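Long-range contact in minor fimbrium tip subunit Mfa3 (PDB 5NF4), which forms part of the tip of the minor fimbriae, filaments that mediate biofilm formation and adhesion to host cells and other oral bacteria: residues A[212-221]-A[231-240]. Sequence-based numbering, arbitrary orientation.
Sequences KIELCNANVH and PIQFYGPVEL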
# COMPACT_ATOMS: atom_id res chain seq x y z
N LYS A 212 8.75 -1.74 24.24
CA LYS A 212 8.32 -2.19 22.93
C LYS A 212 7.26 -1.33 22.29
O LYS A 212 6.62 -0.51 22.95
CB LYS A 212 7.79 -3.62 22.98
CG LYS A 212 6.52 -3.78 23.74
CD LYS A 212 6.03 -5.21 23.53
CE LYS A 212 4.92 -5.58 24.46
NZ LYS A 212 4.49 -6.99 24.24
N ILE A 213 7.08 -1.58 21.00
CA ILE A 213 6.13 -0.89 20.17
C ILE A 213 5.34 -1.91 19.37
O ILE A 213 5.92 -2.78 18.74
CB ILE A 213 6.80 0.08 19.17
CG1 ILE A 213 7.84 0.95 19.84
CG2 ILE A 213 5.71 0.90 18.45
CD1 ILE A 213 8.55 1.89 18.86
N GLU A 214 4.02 -1.78 19.40
CA GLU A 214 3.12 -2.68 18.70
C GLU A 214 2.15 -1.92 17.83
O GLU A 214 1.55 -0.94 18.27
CB GLU A 214 2.30 -3.52 19.68
CG GLU A 214 3.08 -4.49 20.50
CD GLU A 214 2.28 -5.01 21.68
OE1 GLU A 214 2.03 -4.23 22.63
OE2 GLU A 214 1.89 -6.20 21.66
N LEU A 215 1.93 -2.42 16.63
CA LEU A 215 0.84 -1.97 15.76
C LEU A 215 -0.41 -2.80 16.01
O LEU A 215 -0.37 -4.03 15.92
CB LEU A 215 1.26 -2.06 14.30
CG LEU A 215 0.15 -1.90 13.25
CD1 LEU A 215 -0.51 -0.53 13.27
CD2 LEU A 215 0.74 -2.22 11.91
N CYS A 216 -1.51 -2.12 16.32
CA CYS A 216 -2.76 -2.77 16.69
C CYS A 216 -3.89 -2.43 15.71
O CYS A 216 -3.93 -1.32 15.14
CB CYS A 216 -3.16 -2.36 18.10
SG CYS A 216 -1.89 -2.85 19.32
N ASN A 217 -4.82 -3.38 15.57
CA ASN A 217 -6.02 -3.29 14.71
C ASN A 217 -5.71 -3.21 13.22
O ASN A 217 -6.52 -2.73 12.45
CB ASN A 217 -6.91 -2.09 15.07
CG ASN A 217 -7.61 -2.23 16.41
OD1 ASN A 217 -7.62 -3.29 17.06
ND2 ASN A 217 -8.17 -1.12 16.86
N ALA A 218 -4.55 -3.70 12.82
CA ALA A 218 -4.25 -3.71 11.39
C ALA A 218 -5.28 -4.57 10.64
O ALA A 218 -5.76 -5.59 11.10
CB ALA A 218 -2.84 -4.23 11.14
N ASN A 219 -5.58 -4.14 9.42
CA ASN A 219 -6.45 -4.91 8.55
C ASN A 219 -5.81 -6.25 8.18
O ASN A 219 -4.63 -6.30 7.87
CB ASN A 219 -6.72 -4.07 7.30
CG ASN A 219 -7.84 -4.62 6.42
OD1 ASN A 219 -8.37 -5.71 6.61
ND2 ASN A 219 -8.17 -3.85 5.41
N VAL A 220 -6.59 -7.32 8.20
CA VAL A 220 -6.11 -8.62 7.78
C VAL A 220 -5.86 -8.65 6.27
O VAL A 220 -4.98 -9.35 5.80
CB VAL A 220 -7.16 -9.70 8.12
CG1 VAL A 220 -7.05 -10.95 7.27
CG2 VAL A 220 -7.01 -10.06 9.56
N HIS A 221 -6.71 -7.93 5.57
CA HIS A 221 -6.77 -8.02 4.11
C HIS A 221 -6.24 -6.82 3.36
O HIS A 221 -6.49 -5.67 3.73
CB HIS A 221 -8.19 -8.19 3.65
CG HIS A 221 -8.84 -9.46 4.10
ND1 HIS A 221 -9.78 -9.49 5.11
CD2 HIS A 221 -8.68 -10.74 3.70
CE1 HIS A 221 -10.18 -10.73 5.30
NE2 HIS A 221 -9.52 -11.52 4.45
N PRO A 231 -12.63 -2.45 7.03
CA PRO A 231 -12.19 -3.83 7.13
C PRO A 231 -13.28 -4.70 7.77
O PRO A 231 -14.08 -4.22 8.59
CB PRO A 231 -10.94 -3.75 8.02
CG PRO A 231 -10.46 -2.32 7.86
CD PRO A 231 -11.69 -1.52 7.67
N ILE A 232 -13.28 -5.97 7.42
CA ILE A 232 -14.15 -6.95 8.06
C ILE A 232 -13.41 -7.76 9.12
O ILE A 232 -14.02 -8.19 10.10
CB ILE A 232 -14.79 -7.91 7.02
CG1 ILE A 232 -13.70 -8.61 6.19
CG2 ILE A 232 -15.75 -7.10 6.11
CD1 ILE A 232 -14.18 -9.84 5.38
N GLN A 233 -12.11 -7.95 8.93
CA GLN A 233 -11.28 -8.74 9.83
C GLN A 233 -9.94 -8.10 10.16
O GLN A 233 -9.39 -7.37 9.36
CB GLN A 233 -11.07 -10.14 9.25
CG GLN A 233 -12.41 -10.92 9.16
CD GLN A 233 -12.29 -12.29 8.47
OE1 GLN A 233 -11.53 -12.48 7.51
NE2 GLN A 233 -13.04 -13.26 9.00
N PHE A 234 -9.44 -8.38 11.37
CA PHE A 234 -8.26 -7.65 11.92
C PHE A 234 -7.19 -8.58 12.39
O PHE A 234 -7.49 -9.64 12.96
CB PHE A 234 -8.71 -6.74 13.08
CG PHE A 234 -9.82 -5.82 12.68
CD1 PHE A 234 -9.53 -4.61 12.11
CD2 PHE A 234 -11.14 -6.21 12.81
CE1 PHE A 234 -10.53 -3.78 11.70
CE2 PHE A 234 -12.16 -5.38 12.40
CZ PHE A 234 -11.85 -4.16 11.83
N TYR A 235 -5.94 -8.19 12.13
CA TYR A 235 -4.76 -8.93 12.51
C TYR A 235 -4.45 -8.69 13.99
O TYR A 235 -4.84 -7.67 14.54
CB TYR A 235 -3.56 -8.51 11.66
CG TYR A 235 -2.48 -9.54 11.57
CD1 TYR A 235 -2.68 -10.74 10.88
CD2 TYR A 235 -1.27 -9.32 12.15
CE1 TYR A 235 -1.68 -11.65 10.80
CE2 TYR A 235 -0.26 -10.24 12.09
CZ TYR A 235 -0.48 -11.42 11.42
OH TYR A 235 0.52 -12.32 11.35
N GLY A 236 -3.78 -9.64 14.60
CA GLY A 236 -3.36 -9.51 15.99
C GLY A 236 -2.26 -8.47 16.08
O GLY A 236 -1.80 -7.92 15.10
N PRO A 237 -1.78 -8.22 17.29
CA PRO A 237 -0.77 -7.18 17.49
C PRO A 237 0.55 -7.54 16.83
O PRO A 237 1.01 -8.68 16.86
CB PRO A 237 -0.65 -7.11 19.02
CG PRO A 237 -1.04 -8.50 19.47
CD PRO A 237 -2.18 -8.88 18.54
N VAL A 238 1.13 -6.55 16.17
CA VAL A 238 2.40 -6.67 15.48
C VAL A 238 3.50 -5.91 16.19
O VAL A 238 3.47 -4.68 16.18
CB VAL A 238 2.25 -6.11 14.05
CG1 VAL A 238 3.58 -6.18 13.26
CG2 VAL A 238 1.15 -6.83 13.32
N GLU A 239 4.47 -6.60 16.79
CA GLU A 239 5.59 -5.92 17.43
C GLU A 239 6.46 -5.36 16.31
O GLU A 239 6.89 -6.10 15.44
CB GLU A 239 6.37 -6.86 18.35
CG GLU A 239 7.31 -6.10 19.25
CD GLU A 239 8.07 -7.00 20.22
OE1 GLU A 239 9.12 -6.56 20.71
OE2 GLU A 239 7.61 -8.13 20.49
N LEU A 240 6.67 -4.04 16.30
CA LEU A 240 7.48 -3.41 15.24
C LEU A 240 8.93 -3.84 15.27
O LEU A 240 9.45 -4.27 16.28
CB LEU A 240 7.41 -1.89 15.32
CG LEU A 240 6.01 -1.26 15.25
CD1 LEU A 240 6.13 0.24 15.08
CD2 LEU A 240 5.11 -1.84 14.14
O HOH W 1 -2.41 -5.20 14.23
O HOH W 2 -4.59 -6.06 16.70
O HOH W 3 -10.72 -7.16 6.28
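Leu215 and Leu240 meet on the buried side of an antiparallel strand pair. Leu215 CB lies 3.9 Å from Leu240 CD2. The other methyl of Leu240, CD1, presses on Ile213 CG2 at 3.5 Å, a tight carbon contact. CG2 of Ile213 stands anti to its backbone N (CG1 at chi1 -48°), which turns this methyl to Leu240. Val238 packs beside Leu215 on the same face, while Glu214 and Glu239 share the other. Leu215 N gives to Val238 O at 2.8 Å, and Val238 N gives back to Leu215 O. Leu240 N bonds to Ile213 O.

This short regular ladder of the beta-rich fimbrillin-type fold opens round Asn217, and two waters fill in. One links Leu215 O, Ala218 N and Gly236 O; the other joins Asn217 N to Tyr235 O. A single bridge, Asn219 with Phe234, continues it. There Tyr235 N reaches Ala218 O at 2.8 Å, and Val220 N donates to Gln233 O from above the carbonyl plane, 3.0 Å away. Val220 CG2 lies 4.3 Å from Tyr235 CB, and its CG1 sits over one face of the His221 ring. Asn219 forms an Asx turn, its OD1 taking the N-H of His221, and its amide lies against the Pro231 ring.

Strand 210-216 also pairs with strand 277-282, and strand 238-242 with strand 248-254. Trp249 and Val201 cover Ile213 and Leu240, and Met253 covers Leu215.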